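Local coordinates for tyrosine-protein phosphatase YwqE (Bacillus subtilis, PDB 3QY7), which removes phosphate from phosphotyrosine residues of bacterial proteins, working as a manganese-dependent phosphatase with a metal-lined active site, at residues His5-Pro10 and Gly78-Ile83; His152-Gly157 and Ala185-Phe190. All coordinates share one frame; numbering follows the deposited sequence.

Contact 1: His5-Pro10 and Gly78-Ile83; sequences HCHILP and GQEIRI. With FE (Fe (III) ion), chain C; FE (Fe (III) ion), chain B.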
# COMPACT_ATOMS: atom_id res chain seq x y z
N HIS A 5 -1.52 3.58 0.30
CA HIS A 5 -0.29 3.36 1.07
C HIS A 5 0.54 4.65 0.99
O HIS A 5 0.98 5.02 -0.09
CB HIS A 5 0.46 2.15 0.48
CG HIS A 5 1.73 1.77 1.19
ND1 HIS A 5 2.32 0.54 0.99
CD2 HIS A 5 2.50 2.42 2.10
CE1 HIS A 5 3.42 0.46 1.72
NE2 HIS A 5 3.55 1.58 2.41
N CYS A 6 0.72 5.33 2.12
CA CYS A 6 1.34 6.65 2.11
C CYS A 6 1.77 7.05 3.51
O CYS A 6 1.04 6.85 4.48
CB CYS A 6 0.35 7.67 1.56
SG CYS A 6 1.12 9.24 1.12
N HIS A 7 2.97 7.60 3.62
CA HIS A 7 3.52 7.98 4.91
C HIS A 7 3.50 9.48 5.05
O HIS A 7 4.52 10.15 5.25
CB HIS A 7 4.91 7.34 5.06
CG HIS A 7 4.87 5.85 4.97
ND1 HIS A 7 4.80 5.05 6.09
CD2 HIS A 7 4.81 5.03 3.90
CE1 HIS A 7 4.75 3.78 5.70
NE2 HIS A 7 4.74 3.74 4.39
N ILE A 8 2.28 10.02 4.94
CA ILE A 8 2.03 11.46 4.98
C ILE A 8 1.84 12.01 6.41
O ILE A 8 2.05 13.20 6.63
CB ILE A 8 0.83 11.86 4.07
CG1 ILE A 8 0.82 13.38 3.81
CG2 ILE A 8 -0.50 11.39 4.67
CD1 ILE A 8 -0.14 13.77 2.69
N LEU A 9 1.47 11.16 7.37
CA LEU A 9 1.32 11.62 8.75
C LEU A 9 2.68 11.99 9.34
O LEU A 9 3.65 11.25 9.18
CB LEU A 9 0.60 10.59 9.62
CG LEU A 9 -0.84 10.30 9.22
CD1 LEU A 9 -1.47 9.24 10.11
CD2 LEU A 9 -1.73 11.58 9.17
N PRO A 10 2.74 13.15 10.01
CA PRO A 10 4.02 13.66 10.52
C PRO A 10 4.43 13.03 11.84
O PRO A 10 3.57 12.69 12.67
CB PRO A 10 3.71 15.13 10.74
CG PRO A 10 2.26 15.14 11.17
CD PRO A 10 1.63 14.07 10.29
N GLY A 78 -5.19 4.28 8.64
CA GLY A 78 -4.71 2.95 8.30
C GLY A 78 -3.34 2.77 8.94
O GLY A 78 -2.89 3.61 9.71
N GLN A 79 -2.69 1.65 8.62
CA GLN A 79 -1.34 1.36 9.10
C GLN A 79 -0.64 0.47 8.09
O GLN A 79 -1.28 -0.31 7.38
CB GLN A 79 -1.39 0.58 10.43
CG GLN A 79 -1.52 1.43 11.66
CD GLN A 79 -1.61 0.58 12.92
OE1 GLN A 79 -2.09 -0.55 12.90
NE2 GLN A 79 -1.15 1.14 14.04
N GLU A 80 0.69 0.58 8.03
CA GLU A 80 1.48 -0.44 7.36
C GLU A 80 2.00 -1.34 8.48
O GLU A 80 2.71 -0.88 9.39
CB GLU A 80 2.65 0.18 6.58
CG GLU A 80 3.51 -0.93 5.88
CD GLU A 80 4.67 -0.39 5.07
OE1 GLU A 80 4.86 0.82 5.03
OE2 GLU A 80 5.38 -1.20 4.46
N ILE A 81 1.61 -2.61 8.43
CA ILE A 81 1.89 -3.54 9.54
C ILE A 81 2.94 -4.57 9.13
O ILE A 81 2.68 -5.48 8.36
CB ILE A 81 0.59 -4.26 9.97
CG1 ILE A 81 -0.50 -3.22 10.30
CG2 ILE A 81 0.87 -5.22 11.16
CD1 ILE A 81 -1.90 -3.80 10.45
N ARG A 82 4.16 -4.40 9.65
CA ARG A 82 5.18 -5.42 9.48
C ARG A 82 4.66 -6.70 10.12
O ARG A 82 4.28 -6.70 11.30
CB ARG A 82 6.48 -4.99 10.15
CG ARG A 82 7.57 -6.07 10.16
CD ARG A 82 8.17 -6.27 8.76
NE ARG A 82 8.81 -5.05 8.26
CZ ARG A 82 10.04 -4.66 8.59
NH1 ARG A 82 10.79 -5.40 9.42
NH2 ARG A 82 10.54 -3.54 8.08
N ILE A 83 4.65 -7.78 9.34
CA ILE A 83 4.07 -9.05 9.77
C ILE A 83 4.66 -9.50 11.11
O ILE A 83 5.84 -9.31 11.36
CB ILE A 83 4.23 -10.14 8.68
CG1 ILE A 83 3.34 -11.36 8.94
CG2 ILE A 83 5.71 -10.50 8.45
CD1 ILE A 83 3.23 -12.31 7.74
FE FE C . 5.42 2.02 3.33
FE FE B . 7.24 -0.95 3.51
O HOH W 1 9.30 -0.56 2.75
O HOH W 2 6.37 0.62 2.52
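Glu80 reaches across to the imidazoles of His5 and His7, and its OE1 meets the NE2 atoms of both rings where they converge on one iron ion. The three residues belong to the PHP-type metal centre of a TIM-barrel-like phosphatase, in which a His-X-His motif in the loop after strand 2-3 faces the carboxylate of Glu80, in segment 78-83. This contact illustrates how a shared ion can join two segments that have no hydrogen bond between them. OE1 of Glu80 lies 3.0 Å from NE2 of His7 because both are ligands of the same iron. His5 and His7 bind that ion through NE2, each at 2.1 Å from the metal. OE1 sits at the edge of the His7 ring, near its plane, but the two flat groups do not stack: the carboxylate is turned 53° from that ring and 72° from the ring of His5. Glu80 puts CG anti to its backbone N (chi1 180°) and stays extended beyond it, which carries the carboxylate between two irons 3.5 Å apart, the iron of chain C and the iron of chain B. Asp194 joins the first iron, Glu108 and His136 the second. The remote ring nitrogens are also held, ND1 of His5 by Gln161 and ND1 of His7 by Asp13, so each imidazole is fixed at both nitrogens. The irons occupy a centre whose cofactor is manganese. OE2 of Glu80 binds the iron of chain B at 2.1 Å, while water 2 bridges the pair, 1.9 Å from the iron of chain C.

Contact 2: His152-Gly157 and Ala185-Phe190; sequences HLVEKG and ANLIHF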
# COMPACT_ATOMS: atom_id res chain seq x y z
N HIS A 152 1.67 -18.14 -5.21
CA HIS A 152 0.92 -19.05 -4.34
C HIS A 152 0.08 -18.30 -3.32
O HIS A 152 -1.09 -18.65 -3.12
CB HIS A 152 1.85 -20.06 -3.65
CG HIS A 152 2.31 -21.15 -4.57
ND1 HIS A 152 1.44 -22.02 -5.19
CD2 HIS A 152 3.55 -21.51 -4.97
CE1 HIS A 152 2.12 -22.87 -5.94
NE2 HIS A 152 3.41 -22.57 -5.83
N LEU A 153 0.64 -17.26 -2.71
CA LEU A 153 -0.10 -16.47 -1.71
C LEU A 153 -1.32 -15.80 -2.33
O LEU A 153 -2.39 -15.78 -1.73
CB LEU A 153 0.81 -15.44 -1.02
CG LEU A 153 1.91 -15.95 -0.09
CD1 LEU A 153 2.93 -14.88 0.21
CD2 LEU A 153 1.32 -16.54 1.20
N VAL A 154 -1.16 -15.28 -3.55
CA VAL A 154 -2.26 -14.67 -4.28
C VAL A 154 -3.30 -15.70 -4.75
O VAL A 154 -4.49 -15.50 -4.62
CB VAL A 154 -1.75 -13.79 -5.45
CG1 VAL A 154 -2.91 -13.35 -6.36
CG2 VAL A 154 -0.99 -12.59 -4.91
N GLU A 155 -2.83 -16.82 -5.30
CA GLU A 155 -3.72 -17.94 -5.62
C GLU A 155 -4.55 -18.34 -4.38
O GLU A 155 -5.73 -18.68 -4.51
CB GLU A 155 -2.90 -19.12 -6.14
CG GLU A 155 -3.71 -20.24 -6.73
CD GLU A 155 -4.24 -21.19 -5.66
OE1 GLU A 155 -5.32 -21.77 -5.88
OE2 GLU A 155 -3.57 -21.35 -4.62
N LYS A 156 -3.94 -18.27 -3.21
CA LYS A 156 -4.61 -18.63 -1.95
C LYS A 156 -5.47 -17.52 -1.34
O LYS A 156 -6.05 -17.71 -0.26
CB LYS A 156 -3.60 -19.15 -0.92
CG LYS A 156 -3.00 -20.54 -1.22
CD LYS A 156 -4.10 -21.60 -1.27
CE LYS A 156 -3.55 -22.98 -0.93
NZ LYS A 156 -4.69 -23.93 -0.71
N GLY A 157 -5.52 -16.36 -2.00
CA GLY A 157 -6.49 -15.32 -1.63
C GLY A 157 -5.93 -13.97 -1.22
O GLY A 157 -6.69 -13.03 -1.02
N ALA A 185 1.39 -11.07 -14.69
CA ALA A 185 0.96 -12.34 -14.10
C ALA A 185 -0.30 -12.23 -13.25
O ALA A 185 -0.71 -13.20 -12.59
CB ALA A 185 2.10 -12.93 -13.29
N ASN A 186 -0.91 -11.04 -13.24
CA ASN A 186 -2.15 -10.78 -12.47
C ASN A 186 -1.97 -10.91 -10.96
O ASN A 186 -2.92 -11.24 -10.24
CB ASN A 186 -3.31 -11.66 -12.96
CG ASN A 186 -3.72 -11.36 -14.39
OD1 ASN A 186 -4.02 -12.27 -15.18
ND2 ASN A 186 -3.74 -10.08 -14.73
N LEU A 187 -0.76 -10.66 -10.48
CA LEU A 187 -0.44 -10.83 -9.07
C LEU A 187 -0.54 -9.55 -8.26
O LEU A 187 -0.39 -9.56 -7.04
CB LEU A 187 0.96 -11.43 -8.90
CG LEU A 187 1.18 -12.82 -9.50
CD1 LEU A 187 2.57 -13.27 -9.10
CD2 LEU A 187 0.12 -13.84 -9.03
N ILE A 188 -0.79 -8.44 -8.96
CA ILE A 188 -0.89 -7.11 -8.38
C ILE A 188 -2.33 -6.62 -8.51
O ILE A 188 -2.94 -6.77 -9.56
CB ILE A 188 0.03 -6.13 -9.15
CG1 ILE A 188 1.50 -6.59 -9.10
CG2 ILE A 188 -0.13 -4.67 -8.66
CD1 ILE A 188 2.14 -6.78 -7.71
N HIS A 189 -2.85 -6.01 -7.44
CA HIS A 189 -4.24 -5.56 -7.40
C HIS A 189 -4.41 -4.07 -7.18
O HIS A 189 -5.49 -3.54 -7.45
CB HIS A 189 -5.02 -6.38 -6.38
CG HIS A 189 -4.84 -7.85 -6.60
ND1 HIS A 189 -3.81 -8.56 -6.01
CD2 HIS A 189 -5.48 -8.72 -7.41
CE1 HIS A 189 -3.85 -9.81 -6.42
NE2 HIS A 189 -4.85 -9.94 -7.27
N PHE A 190 -3.36 -3.40 -6.73
CA PHE A 190 -3.36 -1.96 -6.44
C PHE A 190 -2.02 -1.34 -6.84
O PHE A 190 -0.99 -2.03 -6.82
CB PHE A 190 -3.51 -1.68 -4.93
CG PHE A 190 -4.66 -2.38 -4.27
CD1 PHE A 190 -5.95 -1.84 -4.30
CD2 PHE A 190 -4.44 -3.55 -3.55
CE1 PHE A 190 -7.00 -2.47 -3.66
CE2 PHE A 190 -5.50 -4.20 -2.89
CZ PHE A 190 -6.78 -3.66 -2.94
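Val154, on the last turn of helix 148-155, pushes its branched side chain against Leu187 and His189 in the loop that leads into strand 190-192. The setting is a parallel alpha/beta barrel, and the packing joins the end of one outer helix to the connection between helix 173-184 and its following strand. Both helices finish in Schellman motifs, with Gly157 and Asn186 at positive phi; in the first, the N of Gly157 bonds to the O of Val154 at 2.9 Å. As an example of how one rotamer can serve several neighbours, Val154 divides its methyls between partners. CG1 stands anti to the backbone N (chi1 171°) and meets the His189 ring at its edge, in the ring plane, 3.7 Å from CE1. CG2 rests instead beside the backbone of the loop, 3.8 Å from the carbonyl O of Leu187, an oxygen that also bonds to the hydroxyl of Ser160. Leu187 brings just one branch to the meeting: its CD2 packs 4.0 Å from CB of Val154. With CG anti to its own carbonyl carbon (chi1 -52°), the His189 ring comes at Val154 from the opposite direction, edge first. Its ND1 takes a hydrogen bond from the backbone N of Ser160 on strand 159-163, which helps to fix the turn of the ring and leaves its CE1-NE2 side facing the valine. No hydrogen bond crosses this interface, which is van der Waals packing throughout, with CG1 of Val154 also 4.0 Å from NE2 of His189.

Contact 1 supplies part of the metal centre, whereas contact 2 is packing on the outer part of the same barrel; their centres lie 21 Å apart and their nearest atoms about 8 Å apart, without touching. Two adjacent strands nevertheless connect them. Strand 159-163 carries Ser160, which bonds to the 185-190 loop, and next to it Gln161, which holds His5 and touches Phe190. Strand 190-192 starts where contact 2 ends and leads on to Asp194, a ligand of the iron shared by His5, His7 and Glu80. Contact 2 thus lies at the entry of a strand whose exit reaches the metals.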